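Local coordinates for rhogap protein (Gallus gallus, PDB 1F7C) that accelerates GTP hydrolysis by the small GTPases RhoA and Cdc42 through the RhoGAP (BH) domain that makes up this chain, at residues A31-S35 against Y104-P109; I122-K126 against D197-I203; L152-M156 against I215-V219; L58-G63 against I94-S99. All coordinates share one frame; numbering follows the deposited sequence.

Contact 1. Residues A31-S35 against Y104-P109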
loop_
_atom_site.group_PDB
_atom_site.type_symbol
_atom_site.label_atom_id
_atom_site.label_comp_id
_atom_site.label_asym_id
_atom_site.label_seq_id
_atom_site.Cartn_x
_atom_site.Cartn_y
_atom_site.Cartn_z
ATOM N N ALA A 31 -12.445 -7.254 -2.823
ATOM C CA ALA A 31 -13.125 -7.983 -1.710
ATOM C C ALA A 31 -13.564 -7.007 -0.611
ATOM O O ALA A 31 -14.062 -5.913 -0.893
ATOM C CB ALA A 31 -12.184 -9.041 -1.130
ATOM N N GLN A 32 -13.391 -7.416 0.641
ATOM C CA GLN A 32 -13.751 -6.583 1.784
ATOM C C GLN A 32 -12.595 -6.559 2.784
ATOM O O GLN A 32 -11.592 -7.249 2.606
ATOM C CB GLN A 32 -15.004 -7.139 2.476
ATOM C CG GLN A 32 -16.288 -7.036 1.667
ATOM C CD GLN A 32 -16.810 -5.609 1.563
ATOM O OE1 GLN A 32 -17.149 -4.984 2.569
ATOM N NE2 GLN A 32 -16.878 -5.090 0.339
ATOM N N LEU A 33 -12.739 -5.757 3.831
ATOM C CA LEU A 33 -11.719 -5.685 4.861
ATOM C C LEU A 33 -12.033 -6.676 5.978
ATOM O O LEU A 33 -12.106 -6.308 7.156
ATOM C CB LEU A 33 -11.622 -4.269 5.436
ATOM C CG LEU A 33 -10.898 -3.233 4.577
ATOM C CD1 LEU A 33 -10.795 -1.915 5.331
ATOM C CD2 LEU A 33 -9.515 -3.751 4.235
ATOM N N ASP A 34 -12.220 -7.936 5.601
ATOM C CA ASP A 34 -12.517 -8.992 6.563
ATOM C C ASP A 34 -11.267 -9.847 6.786
ATOM O O ASP A 34 -10.203 -9.546 6.245
ATOM C CB ASP A 34 -13.658 -9.855 6.036
ATOM C CG ASP A 34 -13.313 -10.525 4.730
ATOM O OD1 ASP A 34 -12.608 -9.895 3.910
ATOM O OD2 ASP A 34 -13.756 -11.673 4.521
ATOM N N SER A 35 -11.388 -10.909 7.574
ATOM C CA SER A 35 -10.240 -11.767 7.836
ATOM C C SER A 35 -9.660 -12.349 6.546
ATOM O O SER A 35 -8.480 -12.692 6.490
ATOM C CB SER A 35 -10.620 -12.896 8.800
ATOM O OG SER A 35 -11.672 -13.681 8.276
ATOM N N TYR A 104 -6.529 -6.569 -5.513
ATOM C CA TYR A 104 -7.377 -6.773 -4.341
ATOM C C TYR A 104 -7.682 -5.418 -3.708
ATOM O O TYR A 104 -8.791 -5.184 -3.232
ATOM C CB TYR A 104 -6.685 -7.649 -3.293
ATOM C CG TYR A 104 -7.288 -7.496 -1.905
ATOM C CD1 TYR A 104 -8.446 -8.186 -1.538
ATOM C CD2 TYR A 104 -6.736 -6.609 -0.981
ATOM C CE1 TYR A 104 -9.043 -7.992 -0.287
ATOM C CE2 TYR A 104 -7.325 -6.402 0.273
ATOM C CZ TYR A 104 -8.480 -7.096 0.611
ATOM O OH TYR A 104 -9.078 -6.870 1.833
ATOM N N LEU A 105 -6.685 -4.539 -3.692
ATOM C CA LEU A 105 -6.840 -3.212 -3.119
ATOM C C LEU A 105 -7.770 -2.323 -3.943
ATOM O O LEU A 105 -8.464 -1.466 -3.397
ATOM C CB LEU A 105 -5.473 -2.538 -2.969
ATOM C CG LEU A 105 -4.597 -3.065 -1.832
ATOM C CD1 LEU A 105 -3.221 -2.417 -1.883
ATOM C CD2 LEU A 105 -5.276 -2.767 -0.502
ATOM N N ARG A 106 -7.778 -2.527 -5.256
ATOM C CA ARG A 106 -8.635 -1.750 -6.135
ATOM C C ARG A 106 -10.067 -2.305 -6.159
ATOM O O ARG A 106 -10.981 -1.664 -6.676
ATOM C CB ARG A 106 -8.041 -1.721 -7.545
ATOM C CG ARG A 106 -6.731 -0.940 -7.624
ATOM C CD ARG A 106 -6.456 -0.451 -9.039
ATOM N NE ARG A 106 -6.148 -1.544 -9.957
ATOM C CZ ARG A 106 -4.934 -2.056 -10.135
ATOM N NH1 ARG A 106 -3.900 -1.570 -9.458
ATOM N NH2 ARG A 106 -4.756 -3.055 -10.990
ATOM N N MET A 107 -10.249 -3.491 -5.581
ATOM C CA MET A 107 -11.553 -4.148 -5.514
ATOM C C MET A 107 -12.317 -3.825 -4.233
ATOM O O MET A 107 -13.438 -4.294 -4.041
ATOM C CB MET A 107 -11.394 -5.665 -5.596
ATOM C CG MET A 107 -11.198 -6.218 -6.985
ATOM S SD MET A 107 -10.883 -7.990 -6.910
ATOM C CE MET A 107 -12.358 -8.594 -6.065
ATOM N N LEU A 108 -11.708 -3.049 -3.346
ATOM C CA LEU A 108 -12.375 -2.693 -2.104
ATOM C C LEU A 108 -13.486 -1.701 -2.408
ATOM O O LEU A 108 -13.325 -0.817 -3.253
ATOM C CB LEU A 108 -11.376 -2.090 -1.123
ATOM C CG LEU A 108 -10.323 -3.090 -0.643
ATOM C CD1 LEU A 108 -9.282 -2.379 0.202
ATOM C CD2 LEU A 108 -11.001 -4.207 0.144
ATOM N N PRO A 109 -14.640 -1.844 -1.737
ATOM C CA PRO A 109 -15.757 -0.922 -1.979
ATOM C C PRO A 109 -15.297 0.531 -2.003
ATOM O O PRO A 109 -15.799 1.342 -2.774
ATOM C CB PRO A 109 -16.726 -1.230 -0.833
ATOM C CG PRO A 109 -15.856 -1.896 0.216
ATOM C CD PRO A 109 -14.937 -2.746 -0.614
#
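Tyr104 turns the edge of its ring to the 31-35 segment, meeting both the methyl of Ala31 and the carbonyl of Gln32. With CG swung anti to the backbone N (chi1 160°), the ring runs out from the last turn of its helix and sends its hydroxyl past Ala31. Ala31 CB sits near the ring plane, 3.4 Å from Tyr104 CE1. Beyond it, Tyr104 OH gives its proton to Gln32 O at 2.7 Å. The donor stands above the carbonyl plane, 41° out of it, with a C=O...donor angle of 137°. Gln32 O also accepts a weak bond from Asp34 N at 3.1 Å, which closes an inverse gamma turn centred on Leu33, so two donors grip this one oxygen. The Leu33 side chain crosses that of Tyr104 at about a right angle, and its CD2 comes to 4.0 Å from Tyr104 OH. Nearer the start of the segment, Ala31 N makes a weak hydrogen bond of 3.4 Å to Met107 O, and Ala31 O lies 3.3 Å from the ring carbon Pro109 CD. The Gln32 chain bends at chi2 and brings its amide obliquely against the CD-CG side of the proline ring, NE2 3.2 Å from Pro109 CD. The contact thus ties the lead-in of helix 35-51, N-capped by Asp34, to the C-terminal end of helix 94-106. Met151 of helix 146-164 packs on both Leu33 and Tyr104, while Ile40 and Ile41 of helix 35-51 cover the tyrosine further.

Contact 2. Residues I122-K126 against D197-I203; sequences IKAAK and DIKFQNI
Lys126 reaches Asp197 by holding its chain extended beyond CG, after a first torsion that sets CG beside the backbone N (chi1 -78°). Phe200, its CG likewise beside N (chi1 -62°), presents a ring face to the passing lysine. The two side chains cross at about a right angle. Lys126 CG lies over that face, offset toward the rim and 3.5 Å from Phe200 CE2, as a CH-pi contact. Farther along, Lys126 NZ forms a salt bridge with Asp197 OD1 at 3.0 Å. The ammonium is too far from the ring for more than a weak cation-pi attraction, so the aliphatic part of the lysine packs on the ring and the ammonium pairs with the carboxylate. Ala125 O approaches Phe200 in the ring plane, 4.0 Å from CD2.

Ile122 packs alongside. Its CD1 meets the backbone of helix 198-210, 3.6 Å from Gln201 N and 3.7 Å from Gln201 CG, while CG2 rests on Asp197 CB at 4.0 Å. One turn on, Ala125 CB touches Ile203 CG2 at 4.2 Å.

The contact joins the C-terminal end of helix 115-125 to the first turns of helix 198-210. Glu136 and Ile137 of helix 130-141 pack on Ala124 of the former; Val178 and Pro182 of helix 173-184 pack on Asn202 of the latter.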
loop_
_atom_site.group_PDB
_atom_site.type_symbol
_atom_site.label_atom_id
_atom_site.label_comp_id
_atom_site.label_asym_id
_atom_site.label_seq_id
_atom_site.Cartn_x
_atom_site.Cartn_y
_atom_site.Cartn_z
ATOM N N ILE A 122 -4.516 14.970 1.671
ATOM C CA ILE A 122 -3.915 15.773 0.616
ATOM C C ILE A 122 -3.488 17.123 1.171
ATOM O O ILE A 122 -2.384 17.598 0.895
ATOM C CB ILE A 122 -4.913 15.998 -0.555
ATOM C CG1 ILE A 122 -5.124 14.690 -1.318
ATOM C CG2 ILE A 122 -4.402 17.087 -1.491
ATOM C CD1 ILE A 122 -3.850 14.080 -1.848
ATOM N N LYS A 123 -4.364 17.736 1.961
ATOM C CA LYS A 123 -4.076 19.040 2.539
ATOM C C LYS A 123 -2.853 19.006 3.450
ATOM O O LYS A 123 -2.070 19.962 3.490
ATOM C CB LYS A 123 -5.294 19.552 3.304
ATOM N N ALA A 124 -2.686 17.907 4.179
ATOM C CA ALA A 124 -1.556 17.763 5.088
ATOM C C ALA A 124 -0.239 17.619 4.330
ATOM O O ALA A 124 0.779 18.173 4.733
ATOM C CB ALA A 124 -1.772 16.563 6.005
ATOM N N ALA A 125 -0.265 16.879 3.225
ATOM C CA ALA A 125 0.932 16.665 2.416
ATOM C C ALA A 125 1.415 17.956 1.759
ATOM O O ALA A 125 2.539 18.021 1.260
ATOM C CB ALA A 125 0.654 15.608 1.348
ATOM N N LYS A 126 0.562 18.976 1.759
ATOM C CA LYS A 126 0.890 20.265 1.159
ATOM C C LYS A 126 1.612 21.234 2.095
ATOM O O LYS A 126 2.227 22.197 1.638
ATOM C CB LYS A 126 -0.378 20.944 0.647
ATOM C CG LYS A 126 -0.918 20.418 -0.661
ATOM C CD LYS A 126 -2.215 21.129 -0.956
ATOM C CE LYS A 126 -2.703 20.897 -2.365
ATOM N NZ LYS A 126 -3.929 21.705 -2.596
ATOM N N ASP A 197 -3.757 17.982 -7.671
ATOM C CA ASP A 197 -3.481 17.417 -6.353
ATOM C C ASP A 197 -3.168 15.921 -6.438
ATOM O O ASP A 197 -2.907 15.286 -5.422
ATOM C CB ASP A 197 -4.666 17.627 -5.396
ATOM C CG ASP A 197 -4.799 19.066 -4.920
ATOM O OD1 ASP A 197 -3.783 19.799 -4.889
ATOM O OD2 ASP A 197 -5.924 19.461 -4.553
ATOM N N ILE A 198 -3.201 15.362 -7.644
ATOM C CA ILE A 198 -2.909 13.944 -7.830
ATOM C C ILE A 198 -1.488 13.652 -7.387
ATOM O O ILE A 198 -1.212 12.625 -6.764
ATOM C CB ILE A 198 -3.067 13.523 -9.314
ATOM C CG1 ILE A 198 -4.534 13.648 -9.738
ATOM C CG2 ILE A 198 -2.571 12.097 -9.519
ATOM C CD1 ILE A 198 -5.487 12.784 -8.936
ATOM N N LYS A 199 -0.580 14.562 -7.703
ATOM C CA LYS A 199 0.806 14.378 -7.323
ATOM C C LYS A 199 0.968 14.234 -5.812
ATOM O O LYS A 199 1.792 13.446 -5.353
ATOM C CB LYS A 199 1.663 15.539 -7.833
ATOM C CG LYS A 199 1.246 16.901 -7.315
ATOM C CD LYS A 199 2.217 17.974 -7.770
ATOM C CE LYS A 199 2.297 18.033 -9.290
ATOM N NZ LYS A 199 1.000 18.448 -9.891
ATOM N N PHE A 200 0.190 14.987 -5.038
ATOM C CA PHE A 200 0.288 14.904 -3.583
ATOM C C PHE A 200 -0.236 13.588 -3.027
ATOM O O PHE A 200 0.064 13.232 -1.896
ATOM C CB PHE A 200 -0.442 16.061 -2.917
ATOM C CG PHE A 200 0.118 17.399 -3.267
ATOM C CD1 PHE A 200 -0.243 18.027 -4.453
ATOM C CD2 PHE A 200 1.032 18.025 -2.427
ATOM C CE1 PHE A 200 0.301 19.266 -4.801
ATOM C CE2 PHE A 200 1.581 19.261 -2.763
ATOM C CZ PHE A 200 1.215 19.885 -3.956
ATOM N N GLN A 201 -1.027 12.868 -3.810
ATOM C CA GLN A 201 -1.523 11.583 -3.345
ATOM C C GLN A 201 -0.296 10.691 -3.196
ATOM O O GLN A 201 -0.232 9.833 -2.315
ATOM C CB GLN A 201 -2.471 10.958 -4.365
ATOM C CG GLN A 201 -3.621 11.853 -4.785
ATOM C CD GLN A 201 -4.737 11.063 -5.451
ATOM O OE1 GLN A 201 -4.485 10.126 -6.216
ATOM N NE2 GLN A 201 -5.979 11.441 -5.168
ATOM N N ASN A 202 0.684 10.911 -4.067
ATOM C CA ASN A 202 1.917 10.146 -4.054
ATOM C C ASN A 202 2.827 10.537 -2.884
ATOM O O ASN A 202 3.489 9.682 -2.305
ATOM C CB ASN A 202 2.646 10.318 -5.388
ATOM C CG ASN A 202 1.810 9.853 -6.568
ATOM O OD1 ASN A 202 0.713 9.326 -6.396
ATOM N ND2 ASN A 202 2.331 10.042 -7.776
ATOM N N ILE A 203 2.846 11.822 -2.538
ATOM C CA ILE A 203 3.659 12.321 -1.427
ATOM C C ILE A 203 3.185 11.709 -0.106
ATOM O O ILE A 203 3.981 11.436 0.803
ATOM C CB ILE A 203 3.564 13.866 -1.308
ATOM C CG1 ILE A 203 4.032 14.523 -2.612
ATOM C CG2 ILE A 203 4.399 14.359 -0.142
ATOM C CD1 ILE A 203 5.441 14.144 -3.022
#

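Contact 3. Residues L152-M156 against I215-V219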
loop_
_atom_site.group_PDB
_atom_site.type_symbol
_atom_site.label_atom_id
_atom_site.label_comp_id
_atom_site.label_asym_id
_atom_site.label_seq_id
_atom_site.Cartn_x
_atom_site.Cartn_y
_atom_site.Cartn_z
ATOM N N LEU A 152 -3.144 -0.842 6.523
ATOM C CA LEU A 152 -2.249 0.199 6.074
ATOM C C LEU A 152 -0.879 0.024 6.763
ATOM O O LEU A 152 0.174 0.300 6.183
ATOM C CB LEU A 152 -2.858 1.557 6.431
ATOM C CG LEU A 152 -2.247 2.798 5.795
ATOM C CD1 LEU A 152 -2.397 2.734 4.267
ATOM C CD2 LEU A 152 -2.941 4.026 6.362
ATOM N N HIS A 153 -0.907 -0.442 8.006
ATOM C CA HIS A 153 0.313 -0.653 8.776
ATOM C C HIS A 153 1.163 -1.778 8.174
ATOM O O HIS A 153 2.370 -1.618 7.994
ATOM C CB HIS A 153 -0.032 -0.984 10.231
ATOM C CG HIS A 153 1.159 -1.032 11.134
ATOM N ND1 HIS A 153 1.080 -1.419 12.454
ATOM C CD2 HIS A 153 2.460 -0.720 10.910
ATOM C CE1 HIS A 153 2.278 -1.341 13.005
ATOM N NE2 HIS A 153 3.133 -0.920 12.090
ATOM N N LEU A 154 0.529 -2.910 7.876
ATOM C CA LEU A 154 1.218 -4.048 7.284
ATOM C C LEU A 154 1.826 -3.657 5.953
ATOM O O LEU A 154 2.951 -4.030 5.651
ATOM C CB LEU A 154 0.258 -5.211 7.037
ATOM C CG LEU A 154 -0.370 -5.926 8.228
ATOM C CD1 LEU A 154 -1.418 -6.925 7.726
ATOM C CD2 LEU A 154 0.700 -6.634 9.020
ATOM N N LEU A 155 1.068 -2.920 5.150
ATOM C CA LEU A 155 1.535 -2.490 3.847
ATOM C C LEU A 155 2.728 -1.549 3.879
ATOM O O LEU A 155 3.677 -1.754 3.137
ATOM C CB LEU A 155 0.404 -1.830 3.067
ATOM C CG LEU A 155 -0.376 -2.753 2.134
ATOM C CD1 LEU A 155 -1.591 -2.005 1.574
ATOM C CD2 LEU A 155 0.542 -3.236 1.017
ATOM N N MET A 156 2.675 -0.518 4.720
ATOM C CA MET A 156 3.775 0.441 4.796
ATOM C C MET A 156 5.062 -0.164 5.392
ATOM O O MET A 156 6.175 0.175 4.982
ATOM C CB MET A 156 3.354 1.679 5.601
ATOM C CG MET A 156 2.246 2.522 4.966
ATOM S SD MET A 156 2.595 3.025 3.264
ATOM C CE MET A 156 1.577 1.881 2.385
ATOM N N ILE A 215 4.728 6.787 12.958
ATOM C CA ILE A 215 3.308 6.924 12.690
ATOM C C ILE A 215 2.426 5.788 13.188
ATOM O O ILE A 215 1.379 6.046 13.788
ATOM C CB ILE A 215 3.055 7.138 11.183
ATOM C CG1 ILE A 215 3.448 8.569 10.803
ATOM C CG2 ILE A 215 1.593 6.848 10.843
ATOM C CD1 ILE A 215 3.536 8.795 9.317
ATOM N N PHE A 216 2.831 4.542 12.950
ATOM C CA PHE A 216 2.006 3.415 13.379
ATOM C C PHE A 216 2.283 2.824 14.758
ATOM O O PHE A 216 1.399 2.206 15.348
ATOM C CB PHE A 216 2.061 2.281 12.352
ATOM C CG PHE A 216 1.509 2.650 11.009
ATOM C CD1 PHE A 216 2.347 3.122 10.003
ATOM C CD2 PHE A 216 0.138 2.552 10.756
ATOM C CE1 PHE A 216 1.835 3.495 8.765
ATOM C CE2 PHE A 216 -0.389 2.925 9.520
ATOM C CZ PHE A 216 0.462 3.398 8.526
ATOM N N ASN A 217 3.489 3.000 15.286
ATOM C CA ASN A 217 3.782 2.408 16.588
ATOM C C ASN A 217 3.657 3.330 17.790
ATOM O O ASN A 217 3.820 2.888 18.922
ATOM C CB ASN A 217 5.163 1.757 16.571
ATOM C CG ASN A 217 5.255 0.637 15.553
ATOM O OD1 ASN A 217 4.305 -0.127 15.375
ATOM N ND2 ASN A 217 6.404 0.524 14.891
ATOM N N THR A 218 3.349 4.602 17.551
ATOM C CA THR A 218 3.186 5.562 18.640
ATOM C C THR A 218 1.914 6.386 18.424
ATOM O O THR A 218 1.440 6.527 17.297
ATOM C CB THR A 218 4.386 6.534 18.723
ATOM O OG1 THR A 218 4.173 7.631 17.826
ATOM C CG2 THR A 218 5.689 5.824 18.347
ATOM N N VAL A 219 1.367 6.922 19.511
ATOM C CA VAL A 219 0.164 7.750 19.463
ATOM C C VAL A 219 0.564 9.195 19.191
ATOM O O VAL A 219 1.577 9.669 19.693
ATOM C CB VAL A 219 -0.610 7.677 20.792
ATOM C CG1 VAL A 219 -1.685 8.759 20.841
ATOM C CG2 VAL A 219 -1.238 6.295 20.944
HETATM O O HOH W 1 6.104 -0.314 11.628
#
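The imidazole of His153 and the phenyl ring of Phe216 lie almost parallel, their planes 5° apart, but they have slid past each other in opposite directions until they barely overlap. With the centroids 4.8 Å apart, each ring is faced chiefly by the other residue's aliphatic carbon. Phe216 CB sits over the centre of the imidazole, 3.4 Å from His153 CD2. Reciprocally, His153 CA lies over the phenyl face, toward its rim and 3.7 Å from Phe216 CE2. The result is a pair of CH-pi contacts rather than a full ring stack. The opposite phenyl face carries CG2 of the preceding residue, Ile215. At the phenyl edge, Leu152 CG comes near the ring plane, 3.9 Å from Phe216 CZ, and Met156 CG approaches Phe216 CE1 obliquely at the same distance of 3.9 Å.

His153 keeps its CG anti to the backbone N (chi1 -172°), which sends the imidazole along the flank of helix 146-164 to meet Phe216 CB and then Asn217. The amide of Asn217 is turned 63° from the imidazole plane, its OD1 3.3 Å from His153 CE1. A water in the imidazole plane, at the ring edge, is hydrogen-bonded to His153 NE2 at 3.1 Å and weakly to Asn217 ND2.

Val141 of helix 130-141 also packs on the buried Phe216. Since the direct contacts between the two segments are apolar or CH-mediated, this pairing probably rests on dispersion; between the two segments the water at the imidazole edge supplies the hydrogen-bonded link, while Thr218 O is tied to His138 of helix 130-141.

Contact 4. Residues L58-G63 against I94-S99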
loop_
_atom_site.group_PDB
_atom_site.type_symbol
_atom_site.label_atom_id
_atom_site.label_comp_id
_atom_site.label_asym_id
_atom_site.label_seq_id
_atom_site.Cartn_x
_atom_site.Cartn_y
_atom_site.Cartn_z
ATOM N N LEU A 58 9.469 -4.426 -8.491
ATOM C CA LEU A 58 8.422 -4.952 -7.615
ATOM C C LEU A 58 7.235 -3.998 -7.563
ATOM O O LEU A 58 7.389 -2.822 -7.212
ATOM C CB LEU A 58 8.945 -5.144 -6.186
ATOM C CG LEU A 58 9.733 -6.390 -5.791
ATOM C CD1 LEU A 58 10.173 -6.245 -4.339
ATOM C CD2 LEU A 58 8.872 -7.646 -5.966
ATOM N N TYR A 59 6.059 -4.519 -7.910
ATOM C CA TYR A 59 4.814 -3.753 -7.902
ATOM C C TYR A 59 4.653 -2.778 -9.079
ATOM O O TYR A 59 3.607 -2.157 -9.238
ATOM C CB TYR A 59 4.654 -3.011 -6.559
ATOM C CG TYR A 59 4.517 -3.943 -5.373
ATOM C CD1 TYR A 59 5.575 -4.130 -4.468
ATOM C CD2 TYR A 59 3.339 -4.659 -5.164
ATOM C CE1 TYR A 59 5.453 -5.014 -3.382
ATOM C CE2 TYR A 59 3.203 -5.548 -4.087
ATOM C CZ TYR A 59 4.258 -5.720 -3.200
ATOM O OH TYR A 59 4.106 -6.587 -2.141
ATOM N N ARG A 60 5.688 -2.642 -9.899
ATOM C CA ARG A 60 5.630 -1.772 -11.069
ATOM C C ARG A 60 5.336 -2.680 -12.262
ATOM O O ARG A 60 4.535 -2.356 -13.134
ATOM C CB ARG A 60 6.972 -1.058 -11.275
ATOM C CG ARG A 60 7.025 -0.170 -12.514
ATOM C CD ARG A 60 8.451 -0.005 -13.017
ATOM N NE ARG A 60 9.242 0.914 -12.204
ATOM C CZ ARG A 60 10.573 0.892 -12.132
ATOM N NH1 ARG A 60 11.259 -0.011 -12.824
ATOM N NH2 ARG A 60 11.221 1.780 -11.379
ATOM N N ILE A 61 5.997 -3.831 -12.277
ATOM C CA ILE A 61 5.834 -4.820 -13.331
ATOM C C ILE A 61 4.534 -5.558 -13.092
ATOM O O ILE A 61 4.320 -6.119 -12.021
ATOM C CB ILE A 61 7.000 -5.840 -13.335
ATOM C CG1 ILE A 61 8.312 -5.125 -13.670
ATOM C CG2 ILE A 61 6.719 -6.965 -14.319
ATOM C CD1 ILE A 61 8.276 -4.343 -14.979
ATOM N N VAL A 62 3.671 -5.551 -14.101
ATOM C CA VAL A 62 2.373 -6.199 -14.016
ATOM C C VAL A 62 2.422 -7.638 -14.507
ATOM O O VAL A 62 3.099 -7.947 -15.484
ATOM C CB VAL A 62 1.344 -5.416 -14.837
ATOM C CG1 VAL A 62 -0.023 -6.047 -14.692
ATOM C CG2 VAL A 62 1.324 -3.962 -14.376
ATOM N N GLY A 63 1.705 -8.519 -13.822
ATOM C CA GLY A 63 1.685 -9.914 -14.221
ATOM C C GLY A 63 0.578 -10.204 -15.221
ATOM O O GLY A 63 -0.182 -9.311 -15.600
ATOM N N ILE A 94 6.304 -14.044 -8.948
ATOM C CA ILE A 94 6.287 -12.870 -8.082
ATOM C C ILE A 94 5.426 -11.756 -8.701
ATOM O O ILE A 94 4.632 -11.123 -8.006
ATOM C CB ILE A 94 7.737 -12.337 -7.828
ATOM C CG1 ILE A 94 8.512 -13.303 -6.916
ATOM C CG2 ILE A 94 7.686 -10.951 -7.204
ATOM C CD1 ILE A 94 7.961 -13.416 -5.506
ATOM N N LYS A 95 5.594 -11.518 -10.001
ATOM C CA LYS A 95 4.826 -10.499 -10.713
ATOM C C LYS A 95 3.324 -10.779 -10.539
ATOM O O LYS A 95 2.506 -9.866 -10.489
ATOM C CB LYS A 95 5.195 -10.522 -12.203
ATOM C CG LYS A 95 4.933 -11.876 -12.876
ATOM C CD LYS A 95 5.717 -12.068 -14.178
ATOM C CE LYS A 95 5.385 -11.017 -15.229
ATOM N NZ LYS A 95 6.087 -11.266 -16.529
ATOM N N THR A 96 2.982 -12.059 -10.440
ATOM C CA THR A 96 1.603 -12.502 -10.269
ATOM C C THR A 96 1.115 -12.219 -8.851
ATOM O O THR A 96 -0.019 -11.783 -8.645
ATOM C CB THR A 96 1.483 -14.022 -10.541
ATOM O OG1 THR A 96 1.833 -14.293 -11.903
ATOM C CG2 THR A 96 0.074 -14.509 -10.280
ATOM N N ILE A 97 1.983 -12.478 -7.877
ATOM C CA ILE A 97 1.668 -12.263 -6.476
ATOM C C ILE A 97 1.561 -10.782 -6.096
ATOM O O ILE A 97 0.749 -10.423 -5.237
ATOM C CB ILE A 97 2.716 -12.957 -5.586
ATOM C CG1 ILE A 97 2.638 -14.472 -5.820
ATOM C CG2 ILE A 97 2.493 -12.588 -4.104
ATOM C CD1 ILE A 97 3.741 -15.275 -5.164
ATOM N N THR A 98 2.362 -9.922 -6.725
ATOM C CA THR A 98 2.299 -8.494 -6.410
ATOM C C THR A 98 1.101 -7.870 -7.111
ATOM O O THR A 98 0.515 -6.905 -6.618
ATOM C CB THR A 98 3.575 -7.718 -6.837
ATOM O OG1 THR A 98 3.749 -7.810 -8.253
ATOM C CG2 THR A 98 4.801 -8.282 -6.135
ATOM N N SER A 99 0.746 -8.416 -8.269
ATOM C CA SER A 99 -0.402 -7.908 -9.003
ATOM C C SER A 99 -1.684 -8.302 -8.277
ATOM O O SER A 99 -2.648 -7.540 -8.252
ATOM C CB SER A 99 -0.403 -8.438 -10.437
ATOM O OG SER A 99 0.487 -7.679 -11.244
HETATM O O HOH W 2 5.932 -7.094 -9.574
HETATM O O HOH W 3 2.523 -5.766 -9.948
#
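Segment 58-63 has no regular structure and follows the side of helix 94-106, its CA atoms coming nearest at Tyr59-Thr98 and Gly63-Thr96. Tyr59 takes a positive phi of 76°, turning the chain there. At the other end Gly63, with no side chain, lets its backbone lie against the helix: Gly63 N donates to Ser99 OG at 3.0 Å, nearly straight at 168°. Two waters lie between. One accepts from Tyr59 N and donates to Ile61 O; the other also donates to Ile61 O and is bonded to Ser99 OG. Both bind Thr98 OG1, the first at 2.7 Å and the second at 2.9 Å.

This loop corresponds to the arginine-finger loop of RhoGAP domains: Arg60, the predicted finger, starts its side chain away from the helix, while Tyr59 and Gly63, either side in sequence, touch it.

Thr98 places OG1 between its backbone N and carbonyl carbon (chi1 61°), toward the waters, and lays CG2 over one face of the Tyr59 ring, offset toward the rim, a CH-pi contact 3.8 Å from Tyr59 CE2. The Tyr59 hydroxyl is hydrogen-bonded to His158, and Phe180 meets the ring edge-to-face. Leu58 CD2 packs on Ile94 CG2 at 3.7 Å.

How the contacts relate
Helix 94-106 serves two of the contacts: its start packs against the loop carrying the predicted finger in contact 4, and its end meets residues 31-35, the first modelled residues, in contact 1, about 18 Å away between centres. Along the chain, contact 4 is nested inside the loop that contact 1 closes. Contact 1 in turn touches contact 3 directly, Leu105 CD1 packing on Leu155 CD1 at 3.8 Å. Contacts 2 and 3 interlock in sequence, their segments alternating, and use successive helices, 198-210 and 212-217. Measured from contact 4, which contains the predicted finger Arg60, the centres of contacts 2 and 3 lie about 25 and 23 Å off, contact 3 on the opposite side of the chain's centre.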